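PDB 4YVO: protein FLUORESCENT IN BLUE LIGHT, chloroplastic from Arabidopsis thaliana, which negatively regulates tetrapyrrole and chlorophyll biosynthesis in chloroplasts, probably by repressing the glutamyl-tRNA reductase HEMA1, with which it interacts in the dark. Local coordinates for residues A[101-106]-A[135-140]; A[106-111]-A[142-147]. All blocks are in the same frame, centred on the assembly; numbering follows the deposited sequence.

Along the chain of this TPR domain, helix 88-104 turns at Gly106 into helix 108-125, and helices 131-144 and 148-162 follow. Contact 1 joins the end of helix 88-104 (101-106) to the middle of helix 131-144 (135-140), closing a loop of 28 mostly helical residues. Contact 2 joins the start of helix 108-125 (106-111) to the end of helix 131-144 (142-147), closing a second loop of 30 mostly helical residues. The two loops cross rather than nest, and the contacts share Gly106; their centres lie about 7 Å apart. Where they meet, the carbonyl of Gln103 lies near the Tyr108 ring. Together they tie both helices of TPR 2 to the first helix of TPR 3.

Contact 1. Residues A[101-106]-A[135-140]; sequences SLQRQG and YGAIAD
The first helices of TPR 2 and TPR 3 lie side by side, and Gln103 of helix 88-104 reaches across to Ala137 and Asp140 of helix 131-144. The backbones stay well apart, with 8.7 Å between Gln103 CA and Ala137 CA, and the glutamine spans the gap. Its chain is extended beyond CG (chi2 176°), which carries the amide outward to the other helix. On one branch, Gln103 OE1 rests against the methyl of Ala137, 3.9 Å from its CB, while accepting a hydrogen bond from NE2 of His115. The other branch is held through water: Gln103 NE2 donates to water 1 at 3.0 Å, and the same water donates to Asp140 OD2 at 2.7 Å. With both ends of the amide bonded, its rotation is largely fixed. The methylene of Asp140 borders this bridge, its CB 4.2 Å from Gln103 NE2. No direct hydrogen bond joins the two segments, and the contact is small, near the surface. Helix 108-125 completes the surroundings, its His115 also packing on Ala137 and Ile138, while Ile138 and Tyr135 lean on Phe154 of helix 148-162.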
loop_
_atom_site.group_PDB
_atom_site.type_symbol
_atom_site.label_atom_id
_atom_site.label_comp_id
_atom_site.label_asym_id
_atom_site.label_seq_id
_atom_site.Cartn_x
_atom_site.Cartn_y
_atom_site.Cartn_z
ATOM N N SER A 101 2.446 6.275 -2.962
ATOM C CA SER A 101 2.949 7.081 -4.072
ATOM C C SER A 101 1.804 7.729 -4.842
ATOM O O SER A 101 1.881 8.895 -5.240
ATOM C CB SER A 101 3.771 6.221 -5.033
ATOM O OG SER A 101 4.913 5.688 -4.390
ATOM N N LEU A 102 0.739 6.967 -5.047
ATOM C CA LEU A 102 -0.423 7.471 -5.762
ATOM C C LEU A 102 -1.179 8.528 -4.952
ATOM O O LEU A 102 -1.647 9.523 -5.508
ATOM C CB LEU A 102 -1.328 6.317 -6.184
ATOM C CG LEU A 102 -0.720 5.456 -7.294
ATOM C CD1 LEU A 102 -1.401 4.100 -7.313
ATOM C CD2 LEU A 102 -0.829 6.158 -8.639
ATOM N N GLN A 103 -1.279 8.327 -3.639
ATOM C CA GLN A 103 -1.859 9.351 -2.768
ATOM C C GLN A 103 -1.113 10.675 -2.882
ATOM O O GLN A 103 -1.739 11.734 -2.971
ATOM C CB GLN A 103 -1.856 8.912 -1.309
ATOM C CG GLN A 103 -2.915 7.901 -0.967
ATOM C CD GLN A 103 -2.791 7.436 0.469
ATOM O OE1 GLN A 103 -2.130 6.438 0.756
ATOM N NE2 GLN A 103 -3.383 8.191 1.386
ATOM N N ARG A 104 0.217 10.625 -2.876
ATOM C CA ARG A 104 1.020 11.843 -3.004
ATOM C C ARG A 104 0.764 12.559 -4.324
ATOM O O ARG A 104 0.927 13.774 -4.419
ATOM C CB ARG A 104 2.514 11.531 -2.905
ATOM C CG ARG A 104 2.939 10.848 -1.629
ATOM C CD ARG A 104 3.016 11.803 -0.457
ATOM N NE ARG A 104 3.550 11.120 0.715
ATOM C CZ ARG A 104 4.847 10.965 0.964
ATOM N NH1 ARG A 104 5.751 11.456 0.126
ATOM N NH2 ARG A 104 5.237 10.320 2.052
ATOM N N GLN A 105 0.385 11.796 -5.345
ATOM C CA GLN A 105 0.101 12.353 -6.664
ATOM C C GLN A 105 -1.353 12.799 -6.814
ATOM O O GLN A 105 -1.742 13.301 -7.867
ATOM C CB GLN A 105 0.426 11.334 -7.759
ATOM C CG GLN A 105 1.882 10.929 -7.829
ATOM C CD GLN A 105 2.137 9.952 -8.949
ATOM O OE1 GLN A 105 1.858 10.246 -10.109
ATOM N NE2 GLN A 105 2.656 8.776 -8.609
ATOM N N GLY A 106 -2.157 12.604 -5.774
ATOM C CA GLY A 106 -3.565 12.962 -5.833
ATOM C C GLY A 106 -4.387 11.988 -6.662
ATOM O O GLY A 106 -5.490 12.314 -7.111
ATOM N N TYR A 135 -6.290 0.135 6.080
ATOM C CA TYR A 135 -7.632 0.654 6.353
ATOM C C TYR A 135 -7.617 2.174 6.468
ATOM O O TYR A 135 -8.484 2.858 5.917
ATOM C CB TYR A 135 -8.205 0.091 7.649
ATOM C CG TYR A 135 -8.645 -1.351 7.615
ATOM C CD1 TYR A 135 -9.337 -1.880 6.534
ATOM C CD2 TYR A 135 -8.378 -2.183 8.684
ATOM C CE1 TYR A 135 -9.754 -3.200 6.529
ATOM C CE2 TYR A 135 -8.791 -3.491 8.692
ATOM C CZ TYR A 135 -9.474 -4.001 7.621
ATOM O OH TYR A 135 -9.871 -5.315 7.666
ATOM N N GLY A 136 -6.648 2.700 7.210
ATOM C CA GLY A 136 -6.555 4.131 7.408
ATOM C C GLY A 136 -6.265 4.862 6.108
ATOM O O GLY A 136 -6.828 5.931 5.855
ATOM N N ALA A 137 -5.395 4.289 5.276
ATOM C CA ALA A 137 -5.039 4.913 4.006
ATOM C C ALA A 137 -6.241 4.928 3.059
ATOM O O ALA A 137 -6.508 5.930 2.390
ATOM C CB ALA A 137 -3.870 4.190 3.372
ATOM N N ILE A 138 -6.994 3.830 3.031
ATOM C CA ILE A 138 -8.168 3.745 2.175
ATOM C C ILE A 138 -9.220 4.746 2.633
ATOM O O ILE A 138 -9.850 5.413 1.806
ATOM C CB ILE A 138 -8.733 2.303 2.136
ATOM C CG1 ILE A 138 -7.757 1.396 1.377
ATOM C CG2 ILE A 138 -10.115 2.271 1.484
ATOM C CD1 ILE A 138 -7.971 -0.086 1.624
ATOM N N ALA A 139 -9.403 4.858 3.949
ATOM C CA ALA A 139 -10.322 5.853 4.497
ATOM C C ALA A 139 -9.926 7.258 4.044
ATOM O O ALA A 139 -10.774 8.044 3.618
ATOM C CB ALA A 139 -10.363 5.774 6.027
ATOM N N ASP A 140 -8.633 7.564 4.137
ATOM C CA ASP A 140 -8.115 8.862 3.710
ATOM C C ASP A 140 -8.371 9.123 2.226
ATOM O O ASP A 140 -8.730 10.239 1.827
ATOM C CB ASP A 140 -6.615 8.969 4.002
ATOM C CG ASP A 140 -6.309 9.038 5.486
ATOM O OD1 ASP A 140 -7.232 9.298 6.290
ATOM O OD2 ASP A 140 -5.130 8.845 5.856
HETATM O O HOH W 1 -3.111 8.045 4.327
#

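Contact 2. Residues A[106-111]-A[142-147]; sequences GKYREA and YTELGD
The backbones come nearest where Tyr108, in the first turn of helix 108-125, faces Leu145, in the turn that links helices 131-144 and 148-162, with 7.0 Å between their CA atoms. The Tyr108 ring takes Glu144 over one face: Glu144 CB stands 3.5 Å from the ring centroid and only 10° off the normal, a CH-pi contact placed almost exactly over the centre. CG of Glu144 continues across the same face toward the phenol end, coming within 3.6 Å of Tyr108 CZ. A bend at chi2 (-62°) then leads to the carboxylate, whose plane is turned 33° from that of the ring. The opposite face of the tyrosine is lined near its rim by the backbone of Gly106, so the ring is sandwiched between its own turn and the neighbouring repeat.

Both segments carry the tight turn between the two helices of a TPR unit. Gly106 and Gly146 each end a helix in a Schellman motif, and Lys107 and Asp147 take the N-cap positions of the helices that follow.

Beside the ring, Leu145 packs against Tyr108 and Arg109. Its CG meets the tyrosine methylene, 3.8 Å from Tyr108 CB, and its methyls also reach the arginine. CD1 lies against the aliphatic part at Arg109 CG, whereas CD2 sits over one face of the guanidinium toward its rim, 3.7 Å from Arg109 NH2. At the outer margin Asp147 OD2 receives a bond of 2.9 Å from water 2, which also accepts a weak hydrogen bond from Arg109 NH1. That carboxylate oxygen has a closer charged partner in Lys150, with which it forms a salt bridge. Ile112, farther along helix 108-125, packs against both Tyr142 and Leu145.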
loop_
_atom_site.group_PDB
_atom_site.type_symbol
_atom_site.label_atom_id
_atom_site.label_comp_id
_atom_site.label_asym_id
_atom_site.label_seq_id
_atom_site.Cartn_x
_atom_site.Cartn_y
_atom_site.Cartn_z
ATOM N N GLY A 106 -2.157 12.604 -5.774
ATOM C CA GLY A 106 -3.565 12.962 -5.833
ATOM C C GLY A 106 -4.387 11.988 -6.662
ATOM O O GLY A 106 -5.490 12.314 -7.111
ATOM N N LYS A 107 -3.843 10.790 -6.866
ATOM C CA LYS A 107 -4.518 9.739 -7.623
ATOM C C LYS A 107 -5.168 8.750 -6.663
ATOM O O LYS A 107 -4.691 7.625 -6.469
ATOM C CB LYS A 107 -3.527 9.046 -8.564
ATOM C CG LYS A 107 -3.017 9.975 -9.656
ATOM C CD LYS A 107 -1.896 9.369 -10.478
ATOM C CE LYS A 107 -1.391 10.377 -11.501
ATOM N NZ LYS A 107 -0.150 9.929 -12.196
ATOM N N TYR A 108 -6.262 9.191 -6.051
ATOM C CA TYR A 108 -6.859 8.462 -4.935
ATOM C C TYR A 108 -7.562 7.160 -5.306
ATOM O O TYR A 108 -7.522 6.204 -4.535
ATOM C CB TYR A 108 -7.778 9.383 -4.124
ATOM C CG TYR A 108 -7.039 10.597 -3.625
ATOM C CD1 TYR A 108 -6.072 10.480 -2.631
ATOM C CD2 TYR A 108 -7.284 11.856 -4.160
ATOM C CE1 TYR A 108 -5.379 11.580 -2.175
ATOM C CE2 TYR A 108 -6.593 12.966 -3.708
ATOM C CZ TYR A 108 -5.641 12.820 -2.718
ATOM O OH TYR A 108 -4.955 13.924 -2.270
ATOM N N ARG A 109 -8.211 7.108 -6.464
ATOM C CA ARG A 109 -8.850 5.873 -6.910
ATOM C C ARG A 109 -7.829 4.780 -7.198
ATOM O O ARG A 109 -7.996 3.635 -6.777
ATOM C CB ARG A 109 -9.747 6.116 -8.130
ATOM C CG ARG A 109 -11.160 6.482 -7.730
ATOM C CD ARG A 109 -12.055 6.833 -8.916
ATOM N NE ARG A 109 -12.711 8.123 -8.706
ATOM C CZ ARG A 109 -13.706 8.327 -7.848
ATOM N NH1 ARG A 109 -14.176 7.323 -7.117
ATOM N NH2 ARG A 109 -14.231 9.538 -7.717
ATOM N N GLU A 110 -6.775 5.137 -7.916
ATOM C CA GLU A 110 -5.714 4.179 -8.179
ATOM C C GLU A 110 -5.077 3.753 -6.859
ATOM O O GLU A 110 -4.744 2.585 -6.673
ATOM C CB GLU A 110 -4.647 4.769 -9.101
ATOM C CG GLU A 110 -5.099 5.030 -10.524
ATOM C CD GLU A 110 -3.985 5.615 -11.362
ATOM O OE1 GLU A 110 -2.867 5.049 -11.338
ATOM O OE2 GLU A 110 -4.219 6.646 -12.030
ATOM N N ALA A 111 -4.908 4.695 -5.937
ATOM C CA ALA A 111 -4.298 4.372 -4.646
ATOM C C ALA A 111 -5.103 3.303 -3.914
ATOM O O ALA A 111 -4.540 2.353 -3.365
ATOM C CB ALA A 111 -4.155 5.625 -3.788
ATOM N N TYR A 142 -10.824 7.768 0.346
ATOM C CA TYR A 142 -12.249 7.985 0.139
ATOM C C TYR A 142 -12.665 9.376 0.617
ATOM O O TYR A 142 -13.525 10.008 0.016
ATOM C CB TYR A 142 -13.086 6.893 0.813
ATOM C CG TYR A 142 -13.196 5.619 0.003
ATOM C CD1 TYR A 142 -13.696 5.632 -1.295
ATOM C CD2 TYR A 142 -12.839 4.392 0.548
ATOM C CE1 TYR A 142 -13.799 4.467 -2.032
ATOM C CE2 TYR A 142 -12.949 3.220 -0.181
ATOM C CZ TYR A 142 -13.429 3.259 -1.468
ATOM O OH TYR A 142 -13.534 2.085 -2.187
ATOM N N THR A 143 -12.036 9.857 1.686
ATOM C CA THR A 143 -12.290 11.215 2.159
ATOM C C THR A 143 -11.927 12.255 1.094
ATOM O O THR A 143 -12.696 13.181 0.826
ATOM C CB THR A 143 -11.535 11.505 3.472
ATOM O OG1 THR A 143 -12.012 10.623 4.495
ATOM C CG2 THR A 143 -11.749 12.952 3.911
ATOM N N GLU A 144 -10.762 12.097 0.472
ATOM C CA GLU A 144 -10.372 13.011 -0.600
ATOM C C GLU A 144 -11.303 12.933 -1.809
ATOM O O GLU A 144 -11.471 13.914 -2.532
ATOM C CB GLU A 144 -8.925 12.770 -1.029
ATOM C CG GLU A 144 -7.918 12.977 0.085
ATOM C CD GLU A 144 -7.907 14.400 0.606
ATOM O OE1 GLU A 144 -8.192 15.335 -0.175
ATOM O OE2 GLU A 144 -7.603 14.585 1.805
ATOM N N LEU A 145 -11.911 11.769 -2.022
ATOM C CA LEU A 145 -12.835 11.576 -3.131
ATOM C C LEU A 145 -14.248 12.038 -2.789
ATOM O O LEU A 145 -15.129 12.038 -3.644
ATOM C CB LEU A 145 -12.859 10.108 -3.553
ATOM C CG LEU A 145 -11.557 9.602 -4.172
ATOM C CD1 LEU A 145 -11.591 8.090 -4.307
ATOM C CD2 LEU A 145 -11.341 10.267 -5.529
ATOM N N GLY A 146 -14.463 12.426 -1.535
ATOM C CA GLY A 146 -15.768 12.886 -1.098
ATOM C C GLY A 146 -16.759 11.764 -0.856
ATOM O O GLY A 146 -17.963 11.997 -0.775
ATOM N N ASP A 147 -16.253 10.541 -0.740
ATOM C CA ASP A 147 -17.106 9.389 -0.481
ATOM C C ASP A 147 -17.161 9.170 1.023
ATOM O O ASP A 147 -16.443 8.326 1.571
ATOM C CB ASP A 147 -16.562 8.148 -1.191
ATOM C CG ASP A 147 -17.570 7.019 -1.253
ATOM O OD1 ASP A 147 -18.497 6.991 -0.413
ATOM O OD2 ASP A 147 -17.428 6.150 -2.145
HETATM O O HOH W 2 -15.422 6.204 -4.282
#